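Local coordinates for protein DegT/DnrJ/EryC1/StrS aminotransferase (Brucella abortus 2308, PDB 4QGR) that probably catalyses pyridoxal-phosphate-dependent amino-group transfer, as a dimeric member of the DegT/DnrJ/EryC1/StrS aminotransferase family, at residues G66-Q71 against I239-R244; H59-A64 against T220-L225; M72-R77 against F166-A171. All coordinates share one frame; numbering follows the deposited sequence.

Contact 1. Residues G66-Q71 against I239-R244. With PLP (pyridoxal-5'-phosphate), chain E; PLP (pyridoxal-5'-phosphate), chain G; ACT (acetate ion), chain D.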
# COMPACT_ATOMS: atom_id res chain seq x y z
N GLY A 66 -3.27 5.40 -5.07
CA GLY A 66 -4.21 6.54 -5.03
C GLY A 66 -5.28 6.43 -3.97
O GLY A 66 -6.01 7.41 -3.73
N THR A 67 -5.41 5.27 -3.36
CA THR A 67 -6.37 5.07 -2.27
C THR A 67 -5.71 5.58 -0.99
O THR A 67 -6.27 6.45 -0.26
CB THR A 67 -6.76 3.58 -2.14
OG1 THR A 67 -7.35 3.14 -3.37
CG2 THR A 67 -7.72 3.39 -0.99
N ASP A 68 -4.49 5.10 -0.74
CA ASP A 68 -3.66 5.65 0.33
C ASP A 68 -3.58 7.18 0.28
O ASP A 68 -3.56 7.87 1.34
CB ASP A 68 -2.20 5.12 0.26
CG ASP A 68 -2.04 3.61 0.53
OD1 ASP A 68 -3.02 2.80 0.65
OD2 ASP A 68 -0.86 3.19 0.52
N ALA A 69 -3.47 7.72 -0.93
CA ALA A 69 -3.33 9.13 -1.17
C ALA A 69 -4.49 9.97 -0.71
O ALA A 69 -4.29 11.12 -0.34
CB ALA A 69 -3.04 9.42 -2.63
N LEU A 70 -5.67 9.37 -0.68
CA LEU A 70 -6.88 10.00 -0.13
C LEU A 70 -7.01 9.78 1.38
O LEU A 70 -7.49 10.67 2.09
CB LEU A 70 -8.12 9.42 -0.83
CG LEU A 70 -8.22 9.66 -2.34
CD1 LEU A 70 -9.25 8.76 -2.98
CD2 LEU A 70 -8.62 11.11 -2.57
N GLN A 71 -6.60 8.60 1.85
CA GLN A 71 -6.67 8.27 3.26
C GLN A 71 -5.74 9.16 4.09
O GLN A 71 -6.13 9.65 5.15
CB GLN A 71 -6.29 6.81 3.49
CG GLN A 71 -6.28 6.34 4.94
CD GLN A 71 -5.88 4.86 5.04
OE1 GLN A 71 -5.79 4.17 4.01
NE2 GLN A 71 -5.52 4.40 6.22
N ILE A 239 -0.02 7.72 14.66
CA ILE A 239 -0.36 6.51 13.94
C ILE A 239 -0.17 6.81 12.47
O ILE A 239 -0.67 7.83 11.94
CB ILE A 239 -1.82 6.09 14.18
CG1 ILE A 239 -2.09 5.83 15.69
CG2 ILE A 239 -2.16 4.91 13.30
CD1 ILE A 239 -1.11 4.92 16.39
N GLY A 240 0.52 5.90 11.79
CA GLY A 240 0.66 6.00 10.32
C GLY A 240 0.44 4.69 9.58
O GLY A 240 -0.20 3.76 10.12
N ILE A 241 0.97 4.64 8.35
CA ILE A 241 0.89 3.46 7.50
C ILE A 241 2.24 3.25 6.79
O ILE A 241 3.21 3.99 7.05
CB ILE A 241 -0.26 3.57 6.51
CG1 ILE A 241 -0.10 4.81 5.61
CG2 ILE A 241 -1.62 3.63 7.22
CD1 ILE A 241 -1.10 4.81 4.47
N ASN A 242 2.30 2.24 5.92
CA ASN A 242 3.45 2.11 5.04
C ASN A 242 2.98 2.42 3.64
O ASN A 242 2.34 1.58 3.03
CB ASN A 242 4.00 0.68 5.05
CG ASN A 242 5.17 0.48 4.09
OD1 ASN A 242 5.59 1.39 3.39
ND2 ASN A 242 5.69 -0.72 4.06
N SER A 243 3.33 3.59 3.12
CA SER A 243 2.85 3.97 1.79
C SER A 243 3.87 4.73 0.98
O SER A 243 3.85 5.96 0.94
CB SER A 243 1.56 4.76 1.90
OG SER A 243 1.00 4.99 0.63
N ARG A 244 4.76 3.98 0.32
CA ARG A 244 5.88 4.53 -0.46
C ARG A 244 5.72 4.18 -1.92
O ARG A 244 5.24 3.10 -2.28
CB ARG A 244 7.21 3.99 0.07
CG ARG A 244 7.50 4.42 1.51
CD ARG A 244 8.79 3.82 2.06
NE ARG A 244 8.67 2.40 2.32
CZ ARG A 244 9.16 1.76 3.38
NH1 ARG A 244 9.83 2.42 4.33
NH2 ARG A 244 9.04 0.46 3.46
N1 PLP E . -9.99 7.68 -7.04
C2 PLP E . -10.46 7.53 -8.30
C2A PLP E . -11.41 8.53 -8.91
C3 PLP E . -9.94 6.40 -9.11
O3 PLP E . -10.36 6.28 -10.37
C4 PLP E . -9.05 5.40 -8.45
C4A PLP E . -8.38 4.25 -9.07
O4A PLP E . -7.92 4.28 -10.20
C5 PLP E . -8.64 5.69 -7.07
C6 PLP E . -9.14 6.83 -6.44
C5A PLP E . -7.72 4.74 -6.33
O4P PLP E . -6.40 4.72 -6.89
P PLP E . -5.51 3.38 -6.84
O1P PLP E . -4.08 3.79 -7.17
O2P PLP E . -5.70 2.75 -5.48
O3P PLP E . -6.14 2.56 -7.97
N1 PLP G . 6.53 -6.62 11.48
C2 PLP G . 7.86 -6.67 11.73
C2A PLP G . 8.40 -7.51 12.86
C3 PLP G . 8.80 -5.94 10.85
O3 PLP G . 10.13 -5.99 11.04
C4 PLP G . 8.24 -5.10 9.76
C4A PLP G . 9.07 -4.37 8.79
O4A PLP G . 10.24 -4.64 8.72
C5 PLP G . 6.79 -5.13 9.58
C6 PLP G . 6.01 -5.88 10.48
C5A PLP G . 6.18 -4.27 8.47
O4P PLP G . 6.54 -4.77 7.18
P PLP G . 6.67 -3.76 5.95
O1P PLP G . 6.66 -4.68 4.74
O2P PLP G . 5.54 -2.73 5.98
O3P PLP G . 8.04 -3.11 6.19
C ACT D . 10.21 -0.59 6.66
O ACT D . 10.59 0.62 6.60
OXT ACT D . 9.16 -0.97 6.13
CH3 ACT D . 11.05 -1.61 7.38
O HOH W 1 -0.37 1.21 2.56
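The carboxylate of Asp68 meets Ser243 at OD2, on the anti lone pair that faces away from OD1, and the donor Ser243 OG lies 2.6 Å from Asp68 OD2. Ser243 OG, anti to its backbone N (chi1 -173°), is thereby directed to the carboxylate. The same serine oxygen accepts from Ala64 N, a double role that suits a buried hydroxyl. Water 1 extends the bridge, standing 2.9 Å from Asp68 OD2 and 2.8 Å from Asn242 O. The second flat group is the guanidinium of Arg244, with an acetate ion at its edge in plane: Arg244 NH1 is 3.0 Å from acetate O, NH2 bonds OXT, and NH2 also forms a salt bridge with Asp206 of the second subunit. Beside the polar bridge, the methyl Ile241 CG2 lies 4.1 Å from the amide nitrogen Gln71 NE2, a van der Waals contact.

Each segment serves a different cofactor. Gly66 N donates to O1P of one pyridoxal phosphate at 2.8 Å, and Thr67 OG1 to its O2P at 2.7 Å; Gly66, having no CB, leaves room for the ester oxygen O4P. Asn242 ND2 reaches across the dimer to O2P of the other cofactor at 2.8 Å. Such a pocket, shared between subunits, is characteristic of fold type I aminotransferases. Helix 68-76 lies beside the phosphate-binding residues, packs against helix 94-101 and strand 190-194, and faces the loop 239-244, whose backbone is hydrogen-bonded to Val224 and Leu225.

Contact 2. Residues H59-A64 against T220-L225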
# COMPACT_ATOMS: atom_id res chain seq x y z
N HIS A 59 4.88 21.10 -3.12
CA HIS A 59 5.20 19.82 -2.48
C HIS A 59 4.52 18.68 -3.17
O HIS A 59 3.29 18.68 -3.28
CB HIS A 59 4.81 19.81 -0.99
CG HIS A 59 5.41 20.96 -0.21
ND1 HIS A 59 6.70 20.95 0.26
CD2 HIS A 59 4.90 22.17 0.11
CE1 HIS A 59 6.98 22.11 0.83
NE2 HIS A 59 5.89 22.87 0.77
N VAL A 60 5.29 17.66 -3.55
CA VAL A 60 4.75 16.40 -4.07
C VAL A 60 5.23 15.30 -3.16
O VAL A 60 6.45 15.18 -2.89
CB VAL A 60 5.22 16.08 -5.49
CG1 VAL A 60 4.72 14.68 -5.93
CG2 VAL A 60 4.78 17.20 -6.46
N ILE A 61 4.27 14.54 -2.63
CA ILE A 61 4.57 13.48 -1.67
C ILE A 61 4.16 12.15 -2.33
O ILE A 61 2.98 11.76 -2.31
CB ILE A 61 3.82 13.68 -0.36
CG1 ILE A 61 4.10 15.06 0.25
CG2 ILE A 61 4.21 12.57 0.63
CD1 ILE A 61 3.05 16.08 -0.12
N ALA A 62 5.14 11.46 -2.89
CA ALA A 62 4.85 10.18 -3.57
C ALA A 62 4.43 9.14 -2.53
O ALA A 62 4.87 9.21 -1.40
CB ALA A 62 6.07 9.71 -4.38
N CYS A 63 3.55 8.21 -2.91
CA CYS A 63 3.11 7.15 -1.99
C CYS A 63 2.74 5.90 -2.78
O CYS A 63 3.01 5.82 -4.00
CB CYS A 63 1.94 7.65 -1.14
SG CYS A 63 0.51 8.32 -2.04
N ALA A 64 2.09 4.94 -2.13
CA ALA A 64 1.98 3.63 -2.71
C ALA A 64 0.86 3.42 -3.71
O ALA A 64 0.97 2.51 -4.54
CB ALA A 64 1.84 2.58 -1.61
N THR A 220 3.64 16.49 7.59
CA THR A 220 2.77 15.54 8.28
C THR A 220 2.50 14.36 7.37
O THR A 220 2.48 13.22 7.83
CB THR A 220 1.47 16.22 8.79
OG1 THR A 220 1.83 17.36 9.65
CG2 THR A 220 0.72 15.29 9.57
N LEU A 221 2.28 14.61 6.09
CA LEU A 221 2.00 13.50 5.15
C LEU A 221 3.24 12.58 5.02
O LEU A 221 3.13 11.35 4.95
CB LEU A 221 1.56 14.00 3.77
CG LEU A 221 0.19 14.64 3.81
CD1 LEU A 221 -0.08 15.33 2.49
CD2 LEU A 221 -0.92 13.64 4.10
N ARG A 222 4.42 13.18 5.05
CA ARG A 222 5.64 12.41 4.93
C ARG A 222 5.87 11.58 6.18
O ARG A 222 6.51 10.52 6.11
CB ARG A 222 6.86 13.28 4.62
CG ARG A 222 6.80 13.93 3.23
CD ARG A 222 8.14 14.57 2.83
NE ARG A 222 8.02 15.49 1.68
CZ ARG A 222 7.95 15.10 0.40
NH1 ARG A 222 7.94 13.80 0.08
NH2 ARG A 222 7.84 16.00 -0.54
N SER A 223 5.37 12.05 7.32
CA SER A 223 5.42 11.28 8.54
C SER A 223 4.43 10.11 8.46
O SER A 223 4.80 8.98 8.72
CB SER A 223 5.10 12.19 9.74
OG SER A 223 4.85 11.46 10.93
N VAL A 224 3.20 10.39 8.07
CA VAL A 224 2.15 9.39 8.07
C VAL A 224 2.49 8.21 7.16
O VAL A 224 2.18 7.05 7.48
CB VAL A 224 0.78 10.02 7.67
CG1 VAL A 224 -0.29 8.97 7.39
CG2 VAL A 224 0.30 10.94 8.79
N LEU A 225 3.12 8.48 6.01
CA LEU A 225 3.39 7.40 5.06
C LEU A 225 4.52 6.51 5.50
O LEU A 225 4.71 5.42 4.92
CB LEU A 225 3.64 7.94 3.65
CG LEU A 225 4.95 8.71 3.44
CD1 LEU A 225 6.13 7.81 3.17
CD2 LEU A 225 4.79 9.67 2.28
O HOH W 2 8.43 18.88 -0.49
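Val60 and Ile61 meet Arg222, Leu221 and Leu225 where helix 215-224 packs on strand 59-63, an edge strand, within this chain, of the mixed sheet in the fold type I α/β domain. Strand and helix run almost parallel, at 11°, with their axes 9.2 Å apart. His59, at the start, takes part through water 2, which lies in the plane of its ring 2.8 Å from ND1 and accepts from Arg222 NH2. Val60 turns its side chain away and offers its carbonyl instead: Arg222 NH2 donates to Val60 O over 2.9 Å, rising 50° out of the carbonyl plane. The long arginine suits this place, since its chain, extended from CG to NE, carries the guanidinium alongside Ile61 to the Val60 carbonyl, and Glu48 forms a salt bridge with NH1 while also accepting from Ala62 N.

Ile61 is the centre of the interface, and its branching serves three neighbours. With CG1 anti to the carbonyl carbon (chi1 -55°), that atom lies over the centre of the Arg222 guanidinium, 3.9 Å from Arg222 CZ. Beyond it, CD1 meets Leu221 CD1 at 4.1 Å, the two side chains crossing at about a right angle. The other branch, CG2, faces Leu225, and at 3.4 Å from Ile61 CG2 to Leu225 CD2 the packing is tighter than ordinary van der Waals contact. Ala62 takes part through its carbonyl: the same Leu225 CD2 methyl rests 3.7 Å from Ala62 O.

Contact 3. Residues M72-R77 against F166-A171; sequences MPLMTR and FIIEDA. With PLP (pyridoxal-5'-phosphate), chain E.
Helix 72-76 and strand 166-170 run nearly antiparallel, at 168° with axes 9.9 Å apart, bringing Pro73 opposite Ile168 and Arg77 opposite Phe166. The Phe166 ring receives Arg77 on one face: Arg77 CG sits 3.5 Å above the ring centroid, a CH-π contact only 6° off the normal. Bends at chi2 and chi3 of the arginine place CD and NE against the ring near CD1; Arg77 CZ lies 3.4 Å from Phe166 CD1, with guanidinium and ring planes 25° apart. A long side chain suits this exposed margin: its CG methylene lies over the ring centre while the guanidinium turns one face to CD1. Pro73 CB touches the ring edge in plane, 4.0 Å from Phe166 CE2, and also meets Ile168.

Deeper in, Ile168 CD1 packs 3.6 Å from Leu74 CD2, the two branched chains crossing at about a right angle. Pro73 brings no N-H of its own to the helix, which is kinked there, yet Pro73 O accepts both Arg77 N and Thr76 OG1, the latter at 2.8 Å. Farther along the strand, Asp170 OD2 lies 2.7 Å from the pyridine N1 of the cofactor, as is usual in fold type I enzymes. The helix thus lies on the central sheet, where Val190 of strand 190-194 touches Pro73, Phe166 and Ile168, and its Thr76 packs against helix 215-224.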
# COMPACT_ATOMS: atom_id res chain seq x y z
N MET A 72 -4.50 9.31 3.67
CA MET A 72 -3.55 9.99 4.53
C MET A 72 -3.92 11.43 4.91
O MET A 72 -3.75 11.83 6.08
CB MET A 72 -2.13 9.87 3.98
CG MET A 72 -1.62 8.44 4.06
SD MET A 72 0.14 8.35 3.62
CE MET A 72 0.13 8.22 1.84
N PRO A 73 -4.43 12.23 3.96
CA PRO A 73 -4.84 13.57 4.35
C PRO A 73 -5.97 13.57 5.40
O PRO A 73 -5.99 14.48 6.24
CB PRO A 73 -5.30 14.18 3.05
CG PRO A 73 -4.47 13.50 2.01
CD PRO A 73 -4.31 12.10 2.50
N LEU A 74 -6.89 12.60 5.32
CA LEU A 74 -7.94 12.51 6.35
C LEU A 74 -7.31 12.22 7.71
O LEU A 74 -7.73 12.79 8.74
CB LEU A 74 -8.95 11.40 6.00
CG LEU A 74 -9.77 11.63 4.73
CD1 LEU A 74 -10.61 10.40 4.40
CD2 LEU A 74 -10.71 12.80 4.89
N MET A 75 -6.29 11.35 7.73
CA MET A 75 -5.61 11.03 8.96
C MET A 75 -4.89 12.24 9.56
O MET A 75 -4.96 12.48 10.79
CB MET A 75 -4.62 9.87 8.80
CG MET A 75 -5.26 8.55 8.41
SD MET A 75 -4.05 7.31 7.99
CE MET A 75 -3.22 7.02 9.54
N THR A 76 -4.22 13.00 8.73
CA THR A 76 -3.49 14.18 9.23
C THR A 76 -4.43 15.20 9.84
O THR A 76 -4.03 15.91 10.76
CB THR A 76 -2.65 14.90 8.17
OG1 THR A 76 -3.50 15.48 7.19
CG2 THR A 76 -1.70 13.98 7.54
N ARG A 77 -5.66 15.30 9.32
CA ARG A 77 -6.65 16.24 9.84
C ARG A 77 -7.41 15.70 11.01
O ARG A 77 -8.30 16.39 11.51
CB ARG A 77 -7.65 16.64 8.73
CG ARG A 77 -7.03 17.61 7.75
CD ARG A 77 -6.97 19.03 8.30
NE ARG A 77 -8.28 19.71 8.30
CZ ARG A 77 -8.45 21.01 8.02
NH1 ARG A 77 -7.41 21.77 7.70
NH2 ARG A 77 -9.65 21.58 8.07
N PHE A 166 -12.27 20.95 4.93
CA PHE A 166 -11.06 20.53 4.25
C PHE A 166 -11.41 19.92 2.90
O PHE A 166 -12.31 19.07 2.81
CB PHE A 166 -10.40 19.48 5.15
CG PHE A 166 -9.02 19.07 4.76
CD1 PHE A 166 -7.94 19.95 4.84
CD2 PHE A 166 -8.75 17.74 4.45
CE1 PHE A 166 -6.66 19.52 4.51
CE2 PHE A 166 -7.48 17.31 4.16
CZ PHE A 166 -6.43 18.20 4.20
N ILE A 167 -10.71 20.33 1.85
CA ILE A 167 -10.97 19.81 0.52
C ILE A 167 -9.81 19.01 0.03
O ILE A 167 -8.68 19.51 -0.06
CB ILE A 167 -11.26 20.93 -0.52
CG1 ILE A 167 -12.51 21.70 -0.11
CG2 ILE A 167 -11.43 20.35 -1.89
CD1 ILE A 167 -12.71 22.94 -0.91
N ILE A 168 -10.11 17.75 -0.31
CA ILE A 168 -9.14 16.85 -0.92
C ILE A 168 -9.57 16.66 -2.37
O ILE A 168 -10.67 16.13 -2.65
CB ILE A 168 -9.11 15.47 -0.25
CG1 ILE A 168 -8.76 15.57 1.23
CG2 ILE A 168 -8.15 14.57 -1.02
CD1 ILE A 168 -9.08 14.32 2.03
N GLU A 169 -8.72 17.07 -3.30
CA GLU A 169 -9.04 16.89 -4.73
C GLU A 169 -8.67 15.45 -5.09
O GLU A 169 -7.52 15.09 -4.97
CB GLU A 169 -8.22 17.84 -5.60
CG GLU A 169 -8.31 17.51 -7.10
CD GLU A 169 -7.49 18.40 -8.00
OE1 GLU A 169 -6.60 19.07 -7.45
OE2 GLU A 169 -7.76 18.42 -9.25
N ASP A 170 -9.64 14.62 -5.47
CA ASP A 170 -9.34 13.28 -5.99
C ASP A 170 -9.03 13.42 -7.51
O ASP A 170 -9.91 13.39 -8.35
CB ASP A 170 -10.44 12.27 -5.71
CG ASP A 170 -10.08 10.86 -6.15
OD1 ASP A 170 -8.97 10.70 -6.76
OD2 ASP A 170 -10.88 9.92 -5.91
N ALA A 171 -7.75 13.59 -7.81
CA ALA A 171 -7.22 13.76 -9.16
C ALA A 171 -6.61 12.42 -9.66
O ALA A 171 -5.70 12.41 -10.51
CB ALA A 171 -6.18 14.87 -9.14
N1 PLP E . -9.99 7.68 -7.04
C2 PLP E . -10.46 7.53 -8.30
C2A PLP E . -11.41 8.53 -8.91
C3 PLP E . -9.94 6.40 -9.11
O3 PLP E . -10.36 6.28 -10.37
C4 PLP E . -9.05 5.40 -8.45
C4A PLP E . -8.38 4.25 -9.07
O4A PLP E . -7.92 4.28 -10.20
C5 PLP E . -8.64 5.69 -7.07
C6 PLP E . -9.14 6.83 -6.44
C5A PLP E . -7.72 4.74 -6.33
O4P PLP E . -6.40 4.72 -6.89
P PLP E . -5.51 3.38 -6.84
O1P PLP E . -4.08 3.79 -7.17
O2P PLP E . -5.70 2.75 -5.48
O3P PLP E . -6.14 2.56 -7.97

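Helix 68-76 joins the three contacts. Its first part belongs to contact 1 and its second part to contact 3, whose centres are 11 Å apart; strand 59-63 of contact 2 leads into it, and the centres of contacts 1 and 2 are 8 Å apart. Contacts 1 and 2 meet where Ile241 N lies 2.8 Å from Val224 O and Ser243 N 2.9 Å from Leu225 O, probable hydrogen bonds. Met72 fills the middle, with CE 3.6 Å from Ser243 OG and SD 3.5 Å from Leu225 CB. Contacts 1 and 3 hold opposite ends of one cofactor, phosphate and pyridine nitrogen, while contact 2 lies farther back, the side chain of Leu225 about 11 Å from a bound cofactor.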